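Side-chain contacts in Poly(A) ribonuclease pop2 (Schizosaccharomyces pombe, PDB 2P51), which removes poly(A) tails from mRNA as a metal-dependent 3'-exoribonuclease, the catalytic component of the CCR4-NOT core complex: residues A103-F108 with D241-A246; H230-Q235 with T245-F250. All blocks are in the same frame, centred on the assembly; numbering follows the deposited sequence.

Interaction 1 of 2, residues A103-F108 with D241-A246. With MG (magnesium ion), chain C.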
loop_
_atom_site.group_PDB
_atom_site.type_symbol
_atom_site.label_atom_id
_atom_site.label_comp_id
_atom_site.label_asym_id
_atom_site.label_seq_id
_atom_site.Cartn_x
_atom_site.Cartn_y
_atom_site.Cartn_z
ATOM N N ALA A 103 -1.804 3.275 17.606
ATOM C CA ALA A 103 -2.506 2.708 16.469
ATOM C C ALA A 103 -1.714 1.576 15.868
ATOM O O ALA A 103 -0.513 1.724 15.609
ATOM C CB ALA A 103 -2.705 3.764 15.377
ATOM N N CYS A 104 -2.369 0.447 15.639
ATOM C CA CYS A 104 -1.698 -0.620 14.886
ATOM C C CYS A 104 -1.580 -0.197 13.423
ATOM O O CYS A 104 -0.632 -0.611 12.760
ATOM C CB CYS A 104 -2.449 -1.942 15.003
ATOM S SG CYS A 104 -2.735 -2.614 16.667
ATOM N N THR A 105 -2.523 0.586 12.894
ATOM C CA THR A 105 -2.522 0.956 11.480
ATOM C C THR A 105 -3.482 2.121 11.252
ATOM O O THR A 105 -4.438 2.317 12.018
ATOM C CB THR A 105 -2.881 -0.270 10.613
ATOM O OG1 THR A 105 -2.748 0.059 9.227
ATOM C CG2 THR A 105 -4.335 -0.711 10.827
ATOM N N TRP A 106 -3.255 2.922 10.205
ATOM C CA TRP A 106 -4.155 3.964 9.763
ATOM C C TRP A 106 -4.784 3.543 8.436
ATOM O O TRP A 106 -4.095 2.953 7.591
ATOM C CB TRP A 106 -3.406 5.282 9.500
ATOM C CG TRP A 106 -3.115 6.051 10.762
ATOM C CD1 TRP A 106 -3.890 7.083 11.252
ATOM C CD2 TRP A 106 -2.026 5.885 11.682
ATOM N NE1 TRP A 106 -3.334 7.560 12.426
ATOM C CE2 TRP A 106 -2.213 6.861 12.708
ATOM C CE3 TRP A 106 -0.925 5.027 11.756
ATOM C CZ2 TRP A 106 -1.327 6.989 13.781
ATOM C CZ3 TRP A 106 -0.033 5.141 12.809
ATOM C CH2 TRP A 106 -0.240 6.118 13.809
ATOM N N GLN A 107 -6.045 3.904 8.293
ATOM C CA GLN A 107 -6.746 3.642 7.064
ATOM C C GLN A 107 -7.286 4.967 6.523
ATOM O O GLN A 107 -8.211 5.540 7.081
ATOM C CB GLN A 107 -7.891 2.671 7.357
ATOM C CG GLN A 107 -8.775 2.323 6.174
ATOM C CD GLN A 107 -9.503 1.004 6.493
ATOM O OE1 GLN A 107 -8.965 -0.045 6.094
ATOM N NE2 GLN A 107 -10.651 1.093 7.136
ATOM N N PHE A 108 -6.723 5.432 5.404
ATOM C CA PHE A 108 -7.113 6.668 4.755
ATOM C C PHE A 108 -8.203 6.354 3.738
ATOM O O PHE A 108 -7.963 5.496 2.867
ATOM C CB PHE A 108 -5.905 7.278 4.032
ATOM C CG PHE A 108 -4.844 7.735 5.019
ATOM C CD1 PHE A 108 -4.829 9.056 5.451
ATOM C CD2 PHE A 108 -3.903 6.870 5.519
ATOM C CE1 PHE A 108 -3.872 9.466 6.371
ATOM C CE2 PHE A 108 -2.952 7.285 6.452
ATOM C CZ PHE A 108 -2.932 8.575 6.915
ATOM N N ASP A 241 -5.065 -4.952 5.948
ATOM C CA ASP A 241 -4.091 -5.637 5.076
ATOM C C ASP A 241 -2.672 -5.087 5.284
ATOM O O ASP A 241 -1.697 -5.877 5.271
ATOM C CB ASP A 241 -4.476 -5.495 3.611
ATOM C CG ASP A 241 -5.766 -6.179 3.207
ATOM O OD1 ASP A 241 -6.250 -7.096 3.926
ATOM O OD2 ASP A 241 -6.354 -5.822 2.143
ATOM N N ALA A 242 -2.527 -3.793 5.478
ATOM C CA ALA A 242 -1.195 -3.202 5.706
ATOM C C ALA A 242 -0.621 -3.695 7.012
ATOM O O ALA A 242 0.580 -3.969 7.189
ATOM C CB ALA A 242 -1.298 -1.669 5.724
ATOM N N LEU A 243 -1.465 -3.826 8.035
ATOM C CA LEU A 243 -0.955 -4.303 9.329
ATOM C C LEU A 243 -0.513 -5.746 9.219
ATOM O O LEU A 243 0.490 -6.192 9.787
ATOM C CB LEU A 243 -2.089 -4.172 10.357
ATOM C CG LEU A 243 -1.852 -4.807 11.738
ATOM C CD1 LEU A 243 -0.639 -4.208 12.406
ATOM C CD2 LEU A 243 -3.075 -4.623 12.630
ATOM N N LEU A 244 -1.281 -6.600 8.502
ATOM C CA LEU A 244 -0.844 -7.986 8.339
ATOM C C LEU A 244 0.480 -8.078 7.586
ATOM O O LEU A 244 1.306 -8.952 7.905
ATOM C CB LEU A 244 -1.919 -8.772 7.550
ATOM C CG LEU A 244 -1.829 -10.290 7.633
ATOM C CD1 LEU A 244 -1.886 -10.766 9.080
ATOM C CD2 LEU A 244 -2.968 -10.921 6.826
ATOM N N THR A 245 0.610 -7.179 6.589
ATOM C CA THR A 245 1.842 -7.076 5.830
ATOM C C THR A 245 3.005 -6.813 6.783
ATOM O O THR A 245 4.060 -7.488 6.699
ATOM C CB THR A 245 1.741 -5.945 4.794
ATOM O OG1 THR A 245 0.691 -6.324 3.850
ATOM C CG2 THR A 245 3.007 -5.788 3.962
ATOM N N ALA A 246 2.843 -5.861 7.683
ATOM C CA ALA A 246 3.941 -5.585 8.649
ATOM C C ALA A 246 4.279 -6.827 9.455
ATOM O O ALA A 246 5.451 -7.218 9.655
ATOM C CB ALA A 246 3.526 -4.474 9.595
HETATM MG MG MG C . -5.882 -5.037 0.318
HETATM O O HOH W 1 -5.492 -4.455 -1.692
HETATM O O HOH W 2 -4.678 -6.752 0.182
HETATM O O HOH W 3 -7.462 -6.069 -0.566
#
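Thr105 OG1, 4.2 Å from Ala242 CB, is hydrogen-bonded to Gly239 O, in the first turn of helix 238-257, with Leu90 O of the neighbouring strand as a weak, secondary partner. With OG1 anti to the backbone N (chi1 -174°), the threonine turns its hydroxyl to these carbonyls while its carbon atoms meet Leu243, Thr105 CB lying 4.0 Å from Leu243 CB. The leucine then bridges to the residue before the strand: Leu243 CD2 rests 3.6 Å from Cys104 CB, and Leu243 CD1 lies at the same distance from Cys104 O. Across the two segments the meeting is thus apolar, joining strand 105-109 to the helix.

Just before Ala242 in the helix, Asp241 O accepts Thr245 OG1 at 2.8 Å and the helical Thr245 N, which arrive from opposite faces of the carbonyl plane. The Asp241 carboxylate divides its oxygens. OD2 binds a magnesium ion at 2.0 Å, whose shell is filled by three waters with Asp51 and Glu53; OD1 forms a salt bridge with Arg231 and accepts from His236 N. Both oxygens being engaged, rotation of the carboxylate is restricted. The acidic ligand therefore sits on a helix whose start is tied to the sheet by a threonine hydroxyl and whose flank is seated by Leu243, consistent with a metal ligand whose orientation is set from both the sheet and the loop in this DEDD nuclease fold.

Interaction 2 of 2, residues H230-Q235 with T245-F250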
loop_
_atom_site.group_PDB
_atom_site.type_symbol
_atom_site.label_atom_id
_atom_site.label_comp_id
_atom_site.label_asym_id
_atom_site.label_seq_id
_atom_site.Cartn_x
_atom_site.Cartn_y
_atom_site.Cartn_z
ATOM N N HIS A 230 -2.101 -13.680 13.367
ATOM C CA HIS A 230 -3.539 -13.354 13.318
ATOM C C HIS A 230 -3.762 -11.984 12.713
ATOM O O HIS A 230 -3.037 -11.030 12.964
ATOM C CB HIS A 230 -4.116 -13.450 14.727
ATOM C CG HIS A 230 -5.394 -12.760 15.038
ATOM N ND1 HIS A 230 -6.636 -13.326 14.791
ATOM C CD2 HIS A 230 -5.681 -11.551 15.598
ATOM C CE1 HIS A 230 -7.607 -12.500 15.169
ATOM N NE2 HIS A 230 -7.050 -11.404 15.666
ATOM N N ARG A 231 -4.824 -11.920 11.917
ATOM C CA ARG A 231 -5.305 -10.690 11.370
ATOM C C ARG A 231 -6.172 -9.932 12.373
ATOM O O ARG A 231 -7.086 -10.457 13.005
ATOM C CB ARG A 231 -6.149 -10.969 10.108
ATOM C CG ARG A 231 -6.678 -9.654 9.501
ATOM C CD ARG A 231 -7.563 -9.955 8.322
ATOM N NE ARG A 231 -6.875 -10.302 7.070
ATOM C CZ ARG A 231 -6.332 -9.453 6.219
ATOM N NH1 ARG A 231 -6.330 -8.128 6.426
ATOM N NH2 ARG A 231 -5.765 -9.960 5.131
ATOM N N ILE A 232 -5.883 -8.649 12.515
ATOM C CA ILE A 232 -6.730 -7.748 13.255
ATOM C C ILE A 232 -7.516 -6.966 12.214
ATOM O O ILE A 232 -6.886 -6.394 11.317
ATOM C CB ILE A 232 -5.887 -6.799 14.141
ATOM C CG1 ILE A 232 -5.144 -7.500 15.282
ATOM C CG2 ILE A 232 -6.746 -5.649 14.678
ATOM C CD1 ILE A 232 -4.548 -6.649 16.371
ATOM N N GLY A 233 -8.840 -6.874 12.241
ATOM C CA GLY A 233 -9.553 -6.049 11.265
ATOM C C GLY A 233 -9.960 -6.927 10.095
ATOM O O GLY A 233 -9.666 -8.127 9.978
ATOM N N PRO A 234 -10.718 -6.252 9.213
ATOM C CA PRO A 234 -11.317 -6.907 8.053
ATOM C C PRO A 234 -10.356 -7.174 6.891
ATOM O O PRO A 234 -9.673 -6.265 6.439
ATOM C CB PRO A 234 -12.403 -5.905 7.622
ATOM C CG PRO A 234 -11.971 -4.583 8.174
ATOM C CD PRO A 234 -11.095 -4.830 9.368
ATOM N N GLN A 235 -10.314 -8.418 6.380
ATOM C CA GLN A 235 -9.591 -8.709 5.144
ATOM C C GLN A 235 -10.138 -7.844 4.005
ATOM O O GLN A 235 -11.332 -7.543 3.870
ATOM C CB GLN A 235 -9.723 -10.195 4.844
ATOM C CG GLN A 235 -8.980 -10.705 3.626
ATOM C CD GLN A 235 -8.856 -12.210 3.578
ATOM O OE1 GLN A 235 -8.145 -12.707 2.685
ATOM N NE2 GLN A 235 -9.496 -12.992 4.431
ATOM N N THR A 245 0.610 -7.179 6.589
ATOM C CA THR A 245 1.842 -7.076 5.830
ATOM C C THR A 245 3.005 -6.813 6.783
ATOM O O THR A 245 4.060 -7.488 6.699
ATOM C CB THR A 245 1.741 -5.945 4.794
ATOM O OG1 THR A 245 0.691 -6.324 3.850
ATOM C CG2 THR A 245 3.007 -5.788 3.962
ATOM N N ALA A 246 2.843 -5.861 7.683
ATOM C CA ALA A 246 3.941 -5.585 8.649
ATOM C C ALA A 246 4.279 -6.827 9.455
ATOM O O ALA A 246 5.451 -7.218 9.655
ATOM C CB ALA A 246 3.526 -4.474 9.595
ATOM N N ARG A 247 3.229 -7.475 9.981
ATOM C CA ARG A 247 3.506 -8.617 10.862
ATOM C C ARG A 247 4.161 -9.754 10.092
ATOM O O ARG A 247 5.091 -10.397 10.632
ATOM C CB ARG A 247 2.204 -9.090 11.552
ATOM C CG ARG A 247 1.629 -7.942 12.366
ATOM C CD ARG A 247 0.364 -8.329 13.077
ATOM N NE ARG A 247 0.291 -7.421 14.241
ATOM C CZ ARG A 247 -0.723 -7.517 15.099
ATOM N NH1 ARG A 247 -1.644 -8.450 14.846
ATOM N NH2 ARG A 247 -0.701 -6.663 16.111
ATOM N N ILE A 248 3.741 -10.044 8.870
ATOM C CA ILE A 248 4.419 -11.082 8.075
ATOM C C ILE A 248 5.885 -10.706 7.801
ATOM O O ILE A 248 6.786 -11.573 7.841
ATOM C CB ILE A 248 3.625 -11.357 6.792
ATOM C CG1 ILE A 248 2.287 -12.088 7.039
ATOM C CG2 ILE A 248 4.465 -12.148 5.793
ATOM C CD1 ILE A 248 1.404 -11.857 5.802
ATOM N N PHE A 249 6.109 -9.415 7.519
ATOM C CA PHE A 249 7.491 -9.015 7.222
ATOM C C PHE A 249 8.414 -9.362 8.381
ATOM O O PHE A 249 9.472 -9.960 8.179
ATOM C CB PHE A 249 7.595 -7.502 6.908
ATOM C CG PHE A 249 9.052 -7.047 6.769
ATOM C CD1 PHE A 249 9.770 -7.351 5.624
ATOM C CD2 PHE A 249 9.661 -6.331 7.802
ATOM C CE1 PHE A 249 11.092 -6.933 5.499
ATOM C CE2 PHE A 249 10.984 -5.919 7.671
ATOM C CZ PHE A 249 11.702 -6.225 6.537
ATOM N N PHE A 250 8.027 -9.002 9.618
ATOM C CA PHE A 250 8.972 -9.220 10.733
ATOM C C PHE A 250 9.137 -10.724 10.975
ATOM O O PHE A 250 10.235 -11.192 11.341
ATOM C CB PHE A 250 8.535 -8.463 11.977
ATOM C CG PHE A 250 8.808 -6.960 11.753
ATOM C CD1 PHE A 250 10.095 -6.483 11.894
ATOM C CD2 PHE A 250 7.776 -6.091 11.391
ATOM C CE1 PHE A 250 10.377 -5.134 11.686
ATOM C CE2 PHE A 250 8.040 -4.743 11.213
ATOM C CZ PHE A 250 9.327 -4.279 11.372
HETATM O O HOH W 4 -2.610 -8.404 12.258
#
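This is a water-bridged surface contact between the loop leading into helix 238-257 and a later turn of that same helix. Arg247 carries it from the helix side. Its CG stands beside the backbone N (chi1 -59°), and the chain runs extended from CG to NE, which takes the guanidinium out to the loop. There His230 O lies at the edge of the guanidinium, in its plane, 3.5 Å from Arg247 NH1. Water 4 joins the two segments more closely: it donates to His230 O at 2.8 Å, accepts from Ile232 N at 3.3 Å, and takes a weak bond from Arg247 NH1. Ile232 crosses the arginine at about a right angle; Ile232 CD1 lies 3.7 Å from Arg247 NH1 and also meets Arg247 NH2. With an alanine here instead of Arg247, water 4 would probably lose its helix-side partner and the end of Ile232 its cover. Ile232 O also accepts from Ser240 OG, near the start of the helix. The link through Arg247 is therefore probably modest: a shared water with one weak bond, plus aliphatic packing against the guanidinium, at a partly solvent-exposed edge.

In the fold
Both interactions use helix 238-257 and end on it, sharing Thr245 and Ala246; their centres are 7 Å apart. Interaction 1 joins the helix to strand 105-109 of the mixed sheet in the buried interior, linking segments far apart in sequence, whereas interaction 2 is local and lies at the surface, between the helix and the loop just before it. Along the chain the strand comes first, then the loop, then the helix. The two contacts meet directly, through the salt bridge between loop and helix and through Leu243 CD2, which packs against Ile232 CB. The loop thus supplies a second-shell partner for a metal ligand that the helix carries beside the sheet.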